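Local coordinates for structural protein (PDB 6WQ0) that self-assembles into the helical nucleocapsid of a rod-shaped archaeal virus, wrapping around the DNA and probably holding it in A-form, at residues T53-Q58 and Y79-A84; E57-V62 and N123-S128. All coordinates share one frame; numbering follows the deposited sequence.

Interaction 1 (T53-Q58 and Y79-A84). With nucleotides of chain A.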
loop_
_atom_site.group_PDB
_atom_site.type_symbol
_atom_site.label_atom_id
_atom_site.label_comp_id
_atom_site.label_asym_id
_atom_site.label_seq_id
_atom_site.Cartn_x
_atom_site.Cartn_y
_atom_site.Cartn_z
ATOM N N THR C 53 -76.649 7.230 22.700
ATOM C CA THR C 53 -77.007 6.043 21.929
ATOM C C THR C 53 -78.287 5.406 22.461
ATOM O O THR C 53 -79.152 4.971 21.684
ATOM C CB THR C 53 -75.864 5.036 21.954
ATOM O OG1 THR C 53 -75.594 4.661 23.307
ATOM C CG2 THR C 53 -74.616 5.634 21.359
ATOM N N SER C 54 -78.437 5.355 23.788
ATOM C CA SER C 54 -79.647 4.775 24.355
ATOM C C SER C 54 -80.872 5.626 24.045
ATOM O O SER C 54 -81.959 5.093 23.797
ATOM C CB SER C 54 -79.477 4.590 25.859
ATOM O OG SER C 54 -79.328 5.833 26.512
ATOM N N VAL C 55 -80.716 6.950 24.054
ATOM C CA VAL C 55 -81.813 7.830 23.667
ATOM C C VAL C 55 -82.188 7.594 22.213
ATOM O O VAL C 55 -83.371 7.575 21.858
ATOM C CB VAL C 55 -81.442 9.303 23.923
ATOM C CG1 VAL C 55 -82.355 10.234 23.144
ATOM C CG2 VAL C 55 -81.511 9.614 25.395
ATOM N N ASN C 56 -81.191 7.410 21.347
ATOM C CA ASN C 56 -81.471 7.105 19.948
ATOM C C ASN C 56 -82.336 5.859 19.821
ATOM O O ASN C 56 -83.365 5.868 19.135
ATOM C CB ASN C 56 -80.164 6.926 19.180
ATOM C CG ASN C 56 -79.622 8.226 18.642
ATOM O OD1 ASN C 56 -80.374 9.109 18.252
ATOM N ND2 ASN C 56 -78.305 8.344 18.608
ATOM N N GLU C 57 -81.941 4.779 20.499
ATOM C CA GLU C 57 -82.681 3.522 20.383
ATOM C C GLU C 57 -84.097 3.638 20.946
ATOM O O GLU C 57 -85.061 3.160 20.329
ATOM C CB GLU C 57 -81.904 2.410 21.077
ATOM C CG GLU C 57 -80.527 2.207 20.480
ATOM C CD GLU C 57 -79.568 1.508 21.417
ATOM O OE1 GLU C 57 -79.976 1.165 22.545
ATOM O OE2 GLU C 57 -78.400 1.307 21.023
ATOM N N GLN C 58 -84.249 4.286 22.103
ATOM C CA GLN C 58 -85.574 4.425 22.700
ATOM C C GLN C 58 -86.489 5.307 21.858
ATOM O O GLN C 58 -87.671 4.991 21.677
ATOM C CB GLN C 58 -85.450 4.987 24.109
ATOM C CG GLN C 58 -84.830 4.038 25.089
ATOM C CD GLN C 58 -85.077 4.454 26.508
ATOM O OE1 GLN C 58 -84.854 5.605 26.874
ATOM N NE2 GLN C 58 -85.555 3.524 27.321
ATOM N N TYR C 79 -84.841 16.509 18.543
ATOM C CA TYR C 79 -85.450 16.976 19.779
ATOM C C TYR C 79 -85.004 16.111 20.942
ATOM O O TYR C 79 -84.480 16.617 21.942
ATOM C CB TYR C 79 -86.973 16.977 19.659
ATOM C CG TYR C 79 -87.684 17.270 20.958
ATOM C CD1 TYR C 79 -87.840 18.572 21.406
ATOM C CD2 TYR C 79 -88.202 16.246 21.738
ATOM C CE1 TYR C 79 -88.483 18.840 22.587
ATOM C CE2 TYR C 79 -88.845 16.509 22.920
ATOM C CZ TYR C 79 -88.986 17.807 23.338
ATOM O OH TYR C 79 -89.630 18.063 24.521
ATOM N N GLY C 80 -85.122 14.790 20.785
ATOM C CA GLY C 80 -84.712 13.901 21.852
ATOM C C GLY C 80 -83.297 14.180 22.301
ATOM O O GLY C 80 -83.050 14.425 23.484
ATOM N N LEU C 81 -82.362 14.232 21.351
ATOM C CA LEU C 81 -80.976 14.450 21.733
ATOM C C LEU C 81 -80.824 15.787 22.431
ATOM O O LEU C 81 -80.191 15.865 23.487
ATOM C CB LEU C 81 -80.070 14.363 20.510
ATOM C CG LEU C 81 -80.018 13.015 19.794
ATOM C CD1 LEU C 81 -79.168 13.122 18.552
ATOM C CD2 LEU C 81 -79.488 11.940 20.713
ATOM N N LYS C 82 -81.481 16.819 21.899
ATOM C CA LYS C 82 -81.474 18.123 22.545
ATOM C C LYS C 82 -81.880 18.001 24.004
ATOM O O LYS C 82 -81.149 18.447 24.897
ATOM C CB LYS C 82 -82.405 19.069 21.790
ATOM C CG LYS C 82 -82.214 20.529 22.086
ATOM C CD LYS C 82 -80.971 21.074 21.454
ATOM C CE LYS C 82 -80.878 22.572 21.613
ATOM N NZ LYS C 82 -81.950 23.232 20.841
ATOM N N VAL C 83 -83.001 17.330 24.272
ATOM C CA VAL C 83 -83.458 17.184 25.650
ATOM C C VAL C 83 -82.396 16.492 26.487
ATOM O O VAL C 83 -82.052 16.954 27.581
ATOM C CB VAL C 83 -84.795 16.425 25.695
ATOM C CG1 VAL C 83 -85.155 16.095 27.121
ATOM C CG2 VAL C 83 -85.887 17.246 25.055
ATOM N N ALA C 84 -81.828 15.400 25.968
ATOM C CA ALA C 84 -80.802 14.692 26.719
ATOM C C ALA C 84 -79.635 15.608 27.036
ATOM O O ALA C 84 -79.114 15.584 28.157
ATOM C CB ALA C 84 -80.334 13.466 25.940
ATOM P P DA A 145 -77.789 20.103 19.783
ATOM O OP1 DA A 145 -77.966 20.887 21.008
ATOM O OP2 DA A 145 -77.010 20.660 18.670
ATOM O "O5'" DA A 145 -77.120 18.712 20.158
ATOM C "C5'" DA A 145 -77.626 17.938 21.219
ATOM C "C4'" DA A 145 -77.047 16.541 21.182
ATOM O "O4'" DA A 145 -77.244 15.984 19.868
ATOM C "C3'" DA A 145 -75.552 16.453 21.381
ATOM O "O3'" DA A 145 -75.227 16.490 22.751
ATOM C "C2'" DA A 145 -75.253 15.093 20.780
ATOM C "C1'" DA A 145 -76.201 15.069 19.588
ATOM N N9 DA A 145 -75.564 15.433 18.324
ATOM C C8 DA A 145 -75.763 16.560 17.584
ATOM N N7 DA A 145 -75.045 16.606 16.492
ATOM C C5 DA A 145 -74.332 15.423 16.519
ATOM C C6 DA A 145 -73.391 14.865 15.643
ATOM N N6 DA A 145 -72.998 15.455 14.516
ATOM N N1 DA A 145 -72.873 13.663 15.968
ATOM C C2 DA A 145 -73.273 13.077 17.094
ATOM N N3 DA A 145 -74.146 13.505 17.989
ATOM C C4 DA A 145 -74.645 14.691 17.637
#
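The carbonyl oxygen of P50 is gripped by two hydroxyls, OG1 of T53 and OG of S54, so both short polar side chains are tied back to the first turn of their own helix; S54 OG also makes a weak bond to K51 O. The contact with 79-84 is made by apolar groups instead. V55 points its CB toward the other helix, and chi1 (162°) turns its two methyls to G80 and A84. CG1, anti to the backbone N, lies 4.1 Å from the main-chain C of G80, where glycine has no side chain. The other prong, CG2, meets A84 CB at 4.1 Å, one helical turn further on. Glycine and alanine thus make a low strip on which a branched valine can sit. The two helices, 50-64 and 71-89, form an antiparallel helical hairpin within the helical C-terminal part of the coat protein; the segment axes come within 9.7 Å at 143°. L81 works on two fronts. Its CD2 crosses V55 obliquely, at 4.1 Å from V55 CG1, and also touches the end of N56. Its CD1 turns to the DNA, 3.7 Å from C1' of DA145 of chain A, while L81 CB lies 3.3 Å from O4' of the same nucleotide: a greasy surface against the sugar, consistent with desolvation of the DNA. The bent chain of K82 lays aliphatic CD and CE along OP1 of DA145, while NZ turns aside to a weak hydrogen bond with Y106 OH of a second subunit; its charge may still partly offset the phosphate.

Interaction 2 (E57-V62 and N123-S128); sequences EQVSAV and NIILGS
I124 is the largest bump on segment 123-128 facing helix 50-64, and it settles among Q58, V59 and V62. Its CB points toward that helix. With CG1 anti to the backbone N (chi1 -159°) and a bend at the next bond (chi2 70°), its four side-chain carbons offer a shallow dish to one methyl, V62 CG2. The two side chains meet tip to tip: V62 CG2 is 3.7 Å from I124 CB and 4.1 Å from I124 CD1. On the other flank, I124 CG1 rests 4.0 Å from Q58 CB, so the glutamine serves here through the base of its chain, as suits a residue at an exposed margin. Its OE1 comes 3.6 Å from I124 O, but both are acceptors and this is only proximity. Helix 50-64 is here packed against the last helix, 115-126, of the helical C-terminal part of the coat protein, and valine and isoleucine, branched at CB, give both surfaces relief close to the backbone. V59, buried like V62, meets the neighbouring isoleucine. Its CG2, anti to the carbonyl carbon, crosses I125 obliquely and lies 4.1 Å from I125 CD1. The extended isoleucine chain carries that methyl to V59, although the CB of I125 does not aim at this helix. V59 also leans on V121, and V62 on the small A120, which continue the apolar strip along helix 115-126. Just past the contact the helix ends: G127 takes a positive phi of 106°, an angle that glycine adopts easily, and G127 N still bonds to N123 O at 3.0 Å.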
loop_
_atom_site.group_PDB
_atom_site.type_symbol
_atom_site.label_atom_id
_atom_site.label_comp_id
_atom_site.label_asym_id
_atom_site.label_seq_id
_atom_site.Cartn_x
_atom_site.Cartn_y
_atom_site.Cartn_z
ATOM N N GLU C 57 -81.941 4.779 20.499
ATOM C CA GLU C 57 -82.681 3.522 20.383
ATOM C C GLU C 57 -84.097 3.638 20.946
ATOM O O GLU C 57 -85.061 3.160 20.329
ATOM C CB GLU C 57 -81.904 2.410 21.077
ATOM C CG GLU C 57 -80.527 2.207 20.480
ATOM C CD GLU C 57 -79.568 1.508 21.417
ATOM O OE1 GLU C 57 -79.976 1.165 22.545
ATOM O OE2 GLU C 57 -78.400 1.307 21.023
ATOM N N GLN C 58 -84.249 4.286 22.103
ATOM C CA GLN C 58 -85.574 4.425 22.700
ATOM C C GLN C 58 -86.489 5.307 21.858
ATOM O O GLN C 58 -87.671 4.991 21.677
ATOM C CB GLN C 58 -85.450 4.987 24.109
ATOM C CG GLN C 58 -84.830 4.038 25.089
ATOM C CD GLN C 58 -85.077 4.454 26.508
ATOM O OE1 GLN C 58 -84.854 5.605 26.874
ATOM N NE2 GLN C 58 -85.555 3.524 27.321
ATOM N N VAL C 59 -85.973 6.426 21.348
ATOM C CA VAL C 59 -86.799 7.305 20.532
ATOM C C VAL C 59 -87.174 6.624 19.226
ATOM O O VAL C 59 -88.279 6.823 18.719
ATOM C CB VAL C 59 -86.086 8.651 20.295
ATOM C CG1 VAL C 59 -86.857 9.496 19.304
ATOM C CG2 VAL C 59 -85.931 9.401 21.600
ATOM N N SER C 60 -86.279 5.817 18.656
ATOM C CA SER C 60 -86.634 5.047 17.467
ATOM C C SER C 60 -87.795 4.103 17.757
ATOM O O SER C 60 -88.770 4.036 16.994
ATOM C CB SER C 60 -85.413 4.275 16.973
ATOM O OG SER C 60 -85.683 3.592 15.763
ATOM N N ALA C 61 -87.709 3.368 18.870
ATOM C CA ALA C 61 -88.805 2.489 19.268
ATOM C C ALA C 61 -90.110 3.259 19.425
ATOM O O ALA C 61 -91.181 2.764 19.064
ATOM C CB ALA C 61 -88.447 1.769 20.565
ATOM N N VAL C 62 -90.041 4.474 19.969
ATOM C CA VAL C 62 -91.254 5.271 20.150
ATOM C C VAL C 62 -91.802 5.735 18.806
ATOM O O VAL C 62 -93.017 5.732 18.578
ATOM C CB VAL C 62 -90.981 6.461 21.088
ATOM C CG1 VAL C 62 -92.144 7.429 21.071
ATOM C CG2 VAL C 62 -90.728 5.976 22.495
ATOM N N ASN C 123 -91.516 11.830 27.213
ATOM C CA ASN C 123 -91.924 10.857 28.214
ATOM C C ASN C 123 -90.975 9.667 28.249
ATOM O O ASN C 123 -90.607 9.197 29.328
ATOM C CB ASN C 123 -93.356 10.403 27.938
ATOM C CG ASN C 123 -93.852 9.392 28.939
ATOM O OD1 ASN C 123 -94.447 9.746 29.950
ATOM N ND2 ASN C 123 -93.625 8.120 28.654
ATOM N N ILE C 124 -90.564 9.162 27.085
ATOM C CA ILE C 124 -89.613 8.053 27.101
ATOM C C ILE C 124 -88.261 8.506 27.642
ATOM O O ILE C 124 -87.504 7.693 28.185
ATOM C CB ILE C 124 -89.483 7.410 25.705
ATOM C CG1 ILE C 124 -88.936 5.987 25.817
ATOM C CG2 ILE C 124 -88.572 8.213 24.802
ATOM C CD1 ILE C 124 -89.889 5.013 26.412
ATOM N N ILE C 125 -87.932 9.792 27.527
ATOM C CA ILE C 125 -86.617 10.243 27.980
ATOM C C ILE C 125 -86.628 10.636 29.453
ATOM O O ILE C 125 -85.816 10.137 30.238
ATOM C CB ILE C 125 -86.096 11.399 27.110
ATOM C CG1 ILE C 125 -85.862 10.913 25.684
ATOM C CG2 ILE C 125 -84.800 11.943 27.671
ATOM C CD1 ILE C 125 -85.279 11.953 24.787
ATOM N N LEU C 126 -87.526 11.537 29.844
ATOM C CA LEU C 126 -87.510 12.066 31.202
ATOM C C LEU C 126 -88.446 11.340 32.151
ATOM O O LEU C 126 -88.271 11.448 33.368
ATOM C CB LEU C 126 -87.869 13.553 31.198
ATOM C CG LEU C 126 -86.808 14.511 30.669
ATOM C CD1 LEU C 126 -87.198 15.933 30.981
ATOM C CD2 LEU C 126 -85.451 14.176 31.250
ATOM N N GLY C 127 -89.432 10.616 31.636
ATOM C CA GLY C 127 -90.387 9.898 32.450
ATOM C C GLY C 127 -91.758 10.528 32.495
ATOM O O GLY C 127 -92.730 9.841 32.826
ATOM N N SER C 128 -91.863 11.812 32.177
ATOM C CA SER C 128 -93.119 12.535 32.166
ATOM C C SER C 128 -93.137 13.467 30.966
ATOM O O SER C 128 -92.082 13.947 30.538
ATOM C CB SER C 128 -93.309 13.346 33.456
ATOM O OG SER C 128 -94.506 14.098 33.421
#

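Overall arrangement
Helices 10-24 and 27-48, at the start of the chain, provide neither contact; both begin on helix 50-64. Interaction 1 comes first, closing a short loop of 20 residues when the chain returns antiparallel in helix 71-89. Interaction 2 starts one turn further along helix 50-64, sharing E57 and Q58, and closes a loop of 60 residues that runs through helices 71-89 and 94-111 before reaching the end of helix 115-126. The two start from overlapping stretches of helix 50-64, and the longer loop closes after the shorter. They meet at I125, whose CD1 packs against V55 CG1 and G80 CA, joining helices 50-64, 71-89 and 115-126.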